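Local coordinates for protein adenylyl-sulfate kinase 1, chloroplastic (Arabidopsis thaliana, PDB 3UIE) that phosphorylates adenosine 5'-phosphosulfate with ATP to make 3'-phosphoadenylyl sulfate, the activated sulfate that plants need for reproduction and glucosinolate synthesis, at residues R116-D130 with Y163-R175. Sequence-based numbering, arbitrary orientation. Where two conformers were deposited one is given.
Sequences RSLLPEGDFVEVFMD and YEPPLNCEISLGR
Strands 124-129 and 171-173 are neighbours in the kinase's central parallel sheet, with 171-173 the outer strand on that side within the chain; V127 lies beside I171, F128 beside S172 and M129 beside L173. The ladder runs from I171 N to E126 O, then F128 N to I171 O (2.9 Å), L173 N to F128 O and finally D130 N to L173 O. Just before I171 the regular pairing stops, and the carboxylate of E170 stands in for a backbone acceptor: its OE1 takes E126 N at 2.8 Å from above the carboxylate plane. The same OE1 receives R116 NH2 through its syn lone pair, while OE2 binds R116 NH1 at 2.8 Å, so the guanidinium grips E170 end-on with the two planes only 26° apart. R116 NH2 also reaches E126 OE1 (2.9 Å), and F124 CD2, on the edge of its ring, sits over one face of the guanidinium; R112 holds the other oxygen of E126. These bonds fix the rotation of the arginine and should offset the repulsion between the two glutamates.

On the face bearing F128, the ring swings out with CG anti to the backbone N (chi1 180°) and meets the 163-166 loop. P166 CD sits over one face, 3.8 Å from the centroid, in a CH-pi contact; P165 CB touches F128 CZ, and Y163 CE2 packs against F128 CE1. Y163 OH bonds T31, next to the ATP-binding loop. The other face is aliphatic: V127 CG1 meets L173 CD1 at 3.6 Å, with I171 alongside V127, and helices 38-51 and 181-195 cover this layer. Past the C-terminal ends of the two strands, the poorly ordered R175 makes a salt bridge, its NH2 3.2 Å from D130 OD1. Strand order 2-3-1-4-5, all parallel and with helices packed against it, is the core of a P-loop kinase of the APS kinase family.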
ATOM      1  N   ARG A 116      13.899   0.120   7.176  1.00 27.00           N
ATOM      2  CA  ARG A 116      13.850   0.528   8.581  1.00 24.96           C
ATOM      3  C   ARG A 116      13.954   2.036   8.747  1.00 29.30           C
ATOM      4  O   ARG A 116      13.252   2.627   9.567  1.00 27.93           O
ATOM      5  CB  ARG A 116      14.969  -0.182   9.386  1.00 24.91           C
ATOM      6  CG  ARG A 116      15.127   0.330  10.814  1.00 24.79           C
ATOM      7  CD  ARG A 116      16.305  -0.368  11.544  1.00 30.12           C
ATOM      8  NE  ARG A 116      16.146  -1.818  11.696  1.00 29.85           N
ATOM      9  CZ  ARG A 116      15.568  -2.414  12.735  1.00 29.78           C
ATOM     10  NH1 ARG A 116      15.042  -1.689  13.714  1.00 26.50           N
ATOM     11  NH2 ARG A 116      15.485  -3.740  12.778  1.00 28.01           N
ATOM     12  N   SER A 117      14.839   2.666   7.978  1.00 28.41           N
ATOM     13  CA  SER A 117      15.048   4.106   8.103  0.55 31.64           C
ATOM     14  C   SER A 117      13.845   4.926   7.618  1.00 37.21           C
ATOM     15  O   SER A 117      13.728   6.111   7.944  1.00 34.12           O
ATOM     16  CB  SER A 117      16.313   4.543   7.364  0.55 34.31           C
ATOM     17  OG  SER A 117      16.147   4.452   5.961  0.55 37.92           O
ATOM     18  N   LEU A 118      12.961   4.298   6.845  1.00 30.95           N
ATOM     19  CA  LEU A 118      11.738   4.953   6.359  1.00 35.31           C
ATOM     20  C   LEU A 118      10.777   5.211   7.504  1.00 38.88           C
ATOM     21  O   LEU A 118       9.904   6.071   7.415  1.00 37.60           O
ATOM     22  CB  LEU A 118      11.027   4.097   5.311  1.00 31.09           C
ATOM     23  CG  LEU A 118      11.696   3.905   3.951  1.00 36.78           C
ATOM     24  CD1 LEU A 118      10.834   3.017   3.035  1.00 34.35           C
ATOM     25  CD2 LEU A 118      11.966   5.263   3.310  1.00 33.51           C
ATOM     26  N   LEU A 119      10.953   4.471   8.591  1.00 34.35           N
ATOM     27  CA  LEU A 119       9.982   4.487   9.674  1.00 31.42           C
ATOM     28  C   LEU A 119      10.553   5.106  10.935  1.00 34.98           C
ATOM     29  O   LEU A 119      11.754   5.044  11.166  1.00 35.64           O
ATOM     30  CB  LEU A 119       9.478   3.065   9.956  1.00 32.96           C
ATOM     31  CG  LEU A 119       8.475   2.578   8.910  1.00 41.56           C
ATOM     32  CD1 LEU A 119       8.889   1.261   8.329  1.00 38.66           C
ATOM     33  CD2 LEU A 119       7.079   2.505   9.509  1.00 46.57           C
ATOM     34  N   PRO A 120       9.682   5.705  11.757  1.00 43.38           N
ATOM     35  CA  PRO A 120      10.094   6.235  13.061  1.00 48.71           C
ATOM     36  C   PRO A 120      10.701   5.123  13.915  1.00 48.87           C
ATOM     37  O   PRO A 120      10.354   3.958  13.736  1.00 37.74           O
ATOM     38  CB  PRO A 120       8.771   6.711  13.680  1.00 45.96           C
ATOM     39  CG  PRO A 120       7.842   6.891  12.518  1.00 48.52           C
ATOM     40  CD  PRO A 120       8.234   5.846  11.527  1.00 41.57           C
ATOM     41  N   GLU A 121      11.604   5.473  14.825  1.00 39.53           N
ATOM     42  CA  GLU A 121      12.193   4.480  15.703  1.00 39.39           C
ATOM     43  C   GLU A 121      11.091   3.716  16.424  1.00 42.46           C
ATOM     44  O   GLU A 121      10.136   4.314  16.913  1.00 48.77           O
ATOM     45  CB  GLU A 121      13.127   5.145  16.719  1.00 50.33           C
ATOM     46  CG  GLU A 121      14.028   4.173  17.463  1.00 65.43           C
ATOM     47  CD  GLU A 121      15.162   3.655  16.598  1.00 85.97           C
ATOM     48  OE1 GLU A 121      15.405   4.239  15.520  1.00 90.48           O
ATOM     49  OE2 GLU A 121      15.809   2.662  16.997  1.00 93.55           O
ATOM     50  N   GLY A 122      11.223   2.395  16.477  1.00 43.06           N
ATOM     51  CA  GLY A 122      10.227   1.550  17.115  1.00 46.66           C
ATOM     52  C   GLY A 122       9.164   0.958  16.195  1.00 43.95           C
ATOM     53  O   GLY A 122       8.629  -0.112  16.484  1.00 60.98           O
ATOM     54  N   ASP A 123       8.877   1.628  15.085  1.00 37.21           N
ATOM     55  CA  ASP A 123       7.778   1.212  14.201  1.00 36.84           C
ATOM     56  C   ASP A 123       8.159   0.093  13.228  1.00 32.26           C
ATOM     57  O   ASP A 123       7.321  -0.363  12.460  1.00 32.06           O
ATOM     58  CB  ASP A 123       7.224   2.396  13.400  1.00 41.84           C
ATOM     59  CG  ASP A 123       6.464   3.389  14.259  1.00 43.32           C
ATOM     60  OD1 ASP A 123       6.200   3.093  15.444  1.00 46.26           O
ATOM     61  OD2 ASP A 123       6.128   4.467  13.733  1.00 51.81           O
ATOM     62  N   PHE A 124       9.421  -0.332  13.255  1.00 25.42           N
ATOM     63  CA  PHE A 124       9.903  -1.362  12.344  1.00 28.06           C
ATOM     64  C   PHE A 124      10.466  -2.516  13.160  1.00 30.30           C
ATOM     65  O   PHE A 124      11.455  -2.358  13.871  1.00 31.75           O
ATOM     66  CB  PHE A 124      10.976  -0.777  11.430  1.00 31.41           C
ATOM     67  CG  PHE A 124      11.451  -1.710  10.354  1.00 27.45           C
ATOM     68  CD1 PHE A 124      10.847  -1.695   9.111  1.00 25.91           C
ATOM     69  CD2 PHE A 124      12.523  -2.574  10.572  1.00 27.36           C
ATOM     70  CE1 PHE A 124      11.281  -2.516   8.099  1.00 25.82           C
ATOM     71  CE2 PHE A 124      12.967  -3.404   9.557  1.00 29.61           C
ATOM     72  CZ  PHE A 124      12.333  -3.367   8.310  1.00 26.39           C
ATOM     73  N   VAL A 125       9.813  -3.667  13.079  1.00 23.25           N
ATOM     74  CA  VAL A 125      10.200  -4.828  13.863  1.00 29.39           C
ATOM     75  C   VAL A 125      10.748  -5.879  12.927  1.00 31.82           C
ATOM     76  O   VAL A 125       9.990  -6.543  12.222  1.00 28.35           O
ATOM     77  CB  VAL A 125       8.999  -5.411  14.618  1.00 26.78           C
ATOM     78  CG1 VAL A 125       9.440  -6.599  15.499  1.00 29.71           C
ATOM     79  CG2 VAL A 125       8.323  -4.311  15.450  1.00 29.32           C
ATOM     80  N   GLU A 126      12.069  -6.031  12.919  1.00 27.05           N
ATOM     81  CA  GLU A 126      12.707  -6.977  12.011  1.00 24.68           C
ATOM     82  C   GLU A 126      12.697  -8.368  12.628  1.00 25.36           C
ATOM     83  O   GLU A 126      13.222  -8.578  13.718  1.00 25.50           O
ATOM     84  CB  GLU A 126      14.134  -6.518  11.714  1.00 25.65           C
ATOM     85  CG  GLU A 126      14.821  -7.248  10.576  1.00 27.99           C
ATOM     86  CD  GLU A 126      16.135  -6.592  10.198  1.00 25.32           C
ATOM     87  OE1 GLU A 126      16.635  -5.773  10.996  1.00 30.46           O
ATOM     88  OE2 GLU A 126      16.660  -6.885   9.098  1.00 29.79           O
ATOM     89  N   VAL A 127      12.110  -9.316  11.912  1.00 24.18           N
ATOM     90  CA  VAL A 127      11.925 -10.673  12.399  1.00 21.05           C
ATOM     91  C   VAL A 127      12.714 -11.633  11.512  1.00 22.94           C
ATOM     92  O   VAL A 127      12.448 -11.723  10.320  1.00 26.01           O
ATOM     93  CB  VAL A 127      10.421 -11.054  12.389  1.00 25.03           C
ATOM     94  CG1 VAL A 127      10.224 -12.497  12.814  1.00 28.23           C
ATOM     95  CG2 VAL A 127       9.636 -10.104  13.290  1.00 24.18           C
ATOM     96  N   PHE A 128      13.713 -12.309  12.087  1.00 21.17           N
ATOM     97  CA  PHE A 128      14.587 -13.189  11.315  1.00 24.24           C
ATOM     98  C   PHE A 128      14.136 -14.631  11.490  1.00 24.51           C
ATOM     99  O   PHE A 128      14.103 -15.146  12.611  1.00 27.62           O
ATOM    100  CB  PHE A 128      16.045 -13.036  11.801  1.00 27.38           C
ATOM    101  CG  PHE A 128      17.049 -13.904  11.071  1.00 26.25           C
ATOM    102  CD1 PHE A 128      16.886 -14.236   9.733  1.00 23.07           C
ATOM    103  CD2 PHE A 128      18.169 -14.386  11.741  1.00 34.04           C
ATOM    104  CE1 PHE A 128      17.823 -15.026   9.079  1.00 26.59           C
ATOM    105  CE2 PHE A 128      19.102 -15.185  11.092  1.00 29.33           C
ATOM    106  CZ  PHE A 128      18.928 -15.508   9.756  1.00 27.93           C
ATOM    107  N   MET A 129      13.792 -15.287  10.381  1.00 23.54           N
ATOM    108  CA  MET A 129      13.553 -16.720  10.402  1.00 27.54           C
ATOM    109  C   MET A 129      14.907 -17.433  10.341  1.00 30.66           C
ATOM    110  O   MET A 129      15.434 -17.721   9.260  1.00 29.75           O
ATOM    111  CB  MET A 129      12.664 -17.147   9.238  1.00 26.11           C
ATOM    112  CG  MET A 129      11.308 -16.402   9.169  1.00 27.08           C
ATOM    113  SD  MET A 129      10.413 -16.384  10.747  1.00 30.68           S
ATOM    114  CE  MET A 129       9.940 -18.108  10.880  1.00 31.36           C
ATOM    115  N   ASP A 130      15.465 -17.703  11.513  1.00 26.55           N
ATOM    116  CA  ASP A 130      16.821 -18.223  11.642  1.00 26.11           C
ATOM    117  C   ASP A 130      16.842 -19.737  11.420  1.00 27.92           C
ATOM    118  O   ASP A 130      17.059 -20.502  12.351  1.00 30.81           O
ATOM    119  CB  ASP A 130      17.343 -17.878  13.040  1.00 28.26           C
ATOM    120  CG  ASP A 130      18.817 -18.206  13.223  1.00 39.12           C
ATOM    121  OD1 ASP A 130      19.511 -18.502  12.223  1.00 31.50           O
ATOM    122  OD2 ASP A 130      19.273 -18.156  14.384  1.00 42.80           O
ATOM    123  N   TYR A 163      22.593 -14.485   0.993  1.00 35.25           N
ATOM    124  CA  TYR A 163      21.614 -14.027   1.964  1.00 32.55           C
ATOM    125  C   TYR A 163      22.397 -13.425   3.114  1.00 27.35           C
ATOM    126  O   TYR A 163      23.291 -14.076   3.661  1.00 30.70           O
ATOM    127  CB  TYR A 163      20.699 -15.148   2.493  1.00 28.10           C
ATOM    128  CG  TYR A 163      19.746 -14.594   3.540  1.00 29.10           C
ATOM    129  CD1 TYR A 163      18.576 -13.935   3.165  1.00 23.08           C
ATOM    130  CD2 TYR A 163      20.048 -14.672   4.891  1.00 32.01           C
ATOM    131  CE1 TYR A 163      17.720 -13.388   4.117  1.00 27.32           C
ATOM    132  CE2 TYR A 163      19.204 -14.138   5.843  1.00 30.64           C
ATOM    133  CZ  TYR A 163      18.047 -13.487   5.453  1.00 26.75           C
ATOM    134  OH  TYR A 163      17.216 -12.941   6.406  1.00 25.73           O
ATOM    135  N   GLU A 164      22.073 -12.182   3.467  1.00 28.42           N
ATOM    136  CA  GLU A 164      22.748 -11.473   4.547  1.00 32.46           C
ATOM    137  C   GLU A 164      21.862 -11.372   5.785  1.00 28.80           C
ATOM    138  O   GLU A 164      20.929 -10.576   5.818  1.00 29.99           O
ATOM    139  CB  GLU A 164      23.171 -10.082   4.063  1.00 28.27           C
ATOM    140  CG  GLU A 164      24.078 -10.142   2.831  1.00 34.60           C
ATOM    141  CD  GLU A 164      24.436  -8.774   2.273  1.00 45.86           C
ATOM    142  OE1 GLU A 164      23.662  -7.819   2.480  1.00 41.09           O
ATOM    143  OE2 GLU A 164      25.495  -8.654   1.623  1.00 38.11           O
ATOM    144  N   PRO A 165      22.138 -12.198   6.811  1.00 27.50           N
ATOM    145  CA  PRO A 165      21.264 -12.148   7.987  1.00 27.42           C
ATOM    146  C   PRO A 165      21.312 -10.804   8.717  1.00 30.47           C
ATOM    147  O   PRO A 165      22.311 -10.089   8.655  1.00 31.61           O
ATOM    148  CB  PRO A 165      21.820 -13.265   8.878  1.00 31.20           C
ATOM    149  CG  PRO A 165      23.232 -13.394   8.464  1.00 34.11           C
ATOM    150  CD  PRO A 165      23.229 -13.170   6.981  1.00 32.37           C
ATOM    151  N   PRO A 166      20.220 -10.458   9.405  1.00 29.20           N
ATOM    152  CA  PRO A 166      20.187  -9.227  10.192  1.00 31.07           C
ATOM    153  C   PRO A 166      21.216  -9.308  11.313  1.00 32.14           C
ATOM    154  O   PRO A 166      21.417 -10.374  11.878  1.00 33.48           O
ATOM    155  CB  PRO A 166      18.774  -9.224  10.784  1.00 31.41           C
ATOM    156  CG  PRO A 166      17.978 -10.102   9.879  1.00 30.96           C
ATOM    157  CD  PRO A 166      18.932 -11.173   9.431  1.00 28.26           C
ATOM    158  N   LEU A 167      21.847  -8.185  11.615  1.00 29.27           N
ATOM    159  CA  LEU A 167      22.873  -8.130  12.651  1.00 33.01           C
ATOM    160  C   LEU A 167      22.270  -7.755  13.993  1.00 37.48           C
ATOM    161  O   LEU A 167      22.844  -8.030  15.037  1.00 35.65           O
ATOM    162  CB  LEU A 167      23.948  -7.114  12.273  1.00 32.23           C
ATOM    163  CG  LEU A 167      24.648  -7.379  10.944  1.00 37.97           C
ATOM    164  CD1 LEU A 167      25.726  -6.348  10.693  1.00 37.61           C
ATOM    165  CD2 LEU A 167      25.215  -8.781  10.925  1.00 36.75           C
ATOM    166  N   ASN A 168      21.106  -7.118  13.972  1.00 36.16           N
ATOM    167  CA  ASN A 168      20.529  -6.630  15.211  1.00 34.75           C
ATOM    168  C   ASN A 168      19.014  -6.600  15.168  1.00 36.88           C
ATOM    169  O   ASN A 168      18.400  -5.557  15.384  1.00 38.37           O
ATOM    170  CB  ASN A 168      21.063  -5.230  15.520  1.00 52.24           C
ATOM    171  CG  ASN A 168      20.896  -4.864  16.976  1.00 66.18           C
ATOM    172  OD1 ASN A 168      20.862  -5.741  17.841  1.00 62.00           O
ATOM    173  ND2 ASN A 168      20.775  -3.568  17.259  1.00 71.45           N
ATOM    174  N   CYS A 169      18.402  -7.738  14.882  1.00 29.56           N
ATOM    175  CA  CYS A 169      16.953  -7.725  14.675  1.00 29.18           C
ATOM    176  C   CYS A 169      16.244  -7.786  16.016  1.00 34.92           C
ATOM    177  O   CYS A 169      16.836  -8.197  17.022  1.00 31.78           O
ATOM    178  CB  CYS A 169      16.522  -8.872  13.772  1.00 33.72           C
ATOM    179  SG  CYS A 169      16.868 -10.490  14.421  1.00 42.41           S
ATOM    180  N   GLU A 170      14.985  -7.359  16.026  1.00 31.10           N
ATOM    181  CA  GLU A 170      14.184  -7.312  17.240  1.00 30.32           C
ATOM    182  C   GLU A 170      13.791  -8.718  17.686  1.00 30.66           C
ATOM    183  O   GLU A 170      13.709  -8.996  18.878  1.00 28.58           O
ATOM    184  CB  GLU A 170      12.917  -6.479  17.006  1.00 25.87           C
ATOM    185  CG  GLU A 170      13.116  -4.968  17.043  1.00 32.63           C
ATOM    186  CD  GLU A 170      13.878  -4.415  15.853  1.00 31.39           C
ATOM    187  OE1 GLU A 170      13.923  -5.077  14.800  1.00 28.39           O
ATOM    188  OE2 GLU A 170      14.433  -3.298  15.967  1.00 31.51           O
ATOM    189  N   ILE A 171      13.534  -9.600  16.724  1.00 26.61           N
ATOM    190  CA  ILE A 171      13.079 -10.947  17.045  1.00 25.70           C
ATOM    191  C   ILE A 171      13.747 -11.961  16.132  1.00 27.71           C
ATOM    192  O   ILE A 171      13.797 -11.765  14.923  1.00 27.79           O
ATOM    193  CB  ILE A 171      11.546 -11.086  16.866  1.00 27.77           C
ATOM    194  CG1 ILE A 171      10.801 -10.030  17.667  1.00 24.99           C
ATOM    195  CG2 ILE A 171      11.071 -12.472  17.301  1.00 29.40           C
ATOM    196  CD1 ILE A 171       9.268 -10.098  17.456  1.00 28.06           C
ATOM    197  N   SER A 172      14.299 -13.024  16.716  1.00 27.04           N
ATOM    198  CA  SER A 172      14.831 -14.132  15.934  0.64 24.24           C
ATOM    199  C   SER A 172      14.018 -15.388  16.222  1.00 29.67           C
ATOM    200  O   SER A 172      13.791 -15.727  17.378  1.00 29.83           O
ATOM    201  CB  SER A 172      16.305 -14.379  16.270  0.64 32.66           C
ATOM    202  OG  SER A 172      16.867 -15.327  15.385  0.64 34.43           O
ATOM    203  N   LEU A 173      13.589 -16.082  15.171  1.00 30.37           N
ATOM    204  CA  LEU A 173      12.719 -17.250  15.331  1.00 29.20           C
ATOM    205  C   LEU A 173      13.289 -18.482  14.660  1.00 34.98           C
ATOM    206  O   LEU A 173      14.077 -18.379  13.721  1.00 35.60           O
ATOM    207  CB  LEU A 173      11.322 -16.965  14.750  1.00 25.31           C
ATOM    208  CG  LEU A 173      10.528 -15.799  15.340  1.00 22.59           C
ATOM    209  CD1 LEU A 173       9.291 -15.567  14.478  1.00 22.99           C
ATOM    210  CD2 LEU A 173      10.129 -16.102  16.762  1.00 32.87           C
ATOM    211  N   GLY A 174      12.891 -19.654  15.151  1.00 33.40           N
ATOM    212  CA  GLY A 174      13.112 -20.880  14.408  1.00 39.20           C
ATOM    213  C   GLY A 174      14.410 -21.590  14.728  1.00 49.41           C
ATOM    214  O   GLY A 174      14.606 -22.733  14.312  1.00 53.22           O
ATOM    215  N   ARG A 175      15.303 -20.914  15.442  1.00 52.92           N
ATOM    216  CA  ARG A 175      16.551 -21.537  15.869  1.00 59.37           C
ATOM    217  C   ARG A 175      16.255 -22.415  17.074  1.00 67.48           C
ATOM    218  O   ARG A 175      15.895 -21.924  18.149  1.00 62.59           O
ATOM    219  CB  ARG A 175      17.614 -20.485  16.193  1.00 62.52           C
ATOM    220  CG  ARG A 175      18.928 -21.042  16.727  1.00 71.64           C
ATOM    221  CD  ARG A 175      19.577 -22.020  15.761  1.00 76.44           C
ATOM    222  NE  ARG A 175      19.906 -21.412  14.477  1.00 76.81           N
ATOM    223  CZ  ARG A 175      20.667 -21.991  13.556  1.00 80.02           C
ATOM    224  NH1 ARG A 175      21.193 -23.189  13.789  1.00 83.18           N
ATOM    225  NH2 ARG A 175      20.911 -21.369  12.409  1.00 72.59           N
TER
HETATM  226  O   HOH W   1      19.298  -5.626  12.082  1.00 34.35           O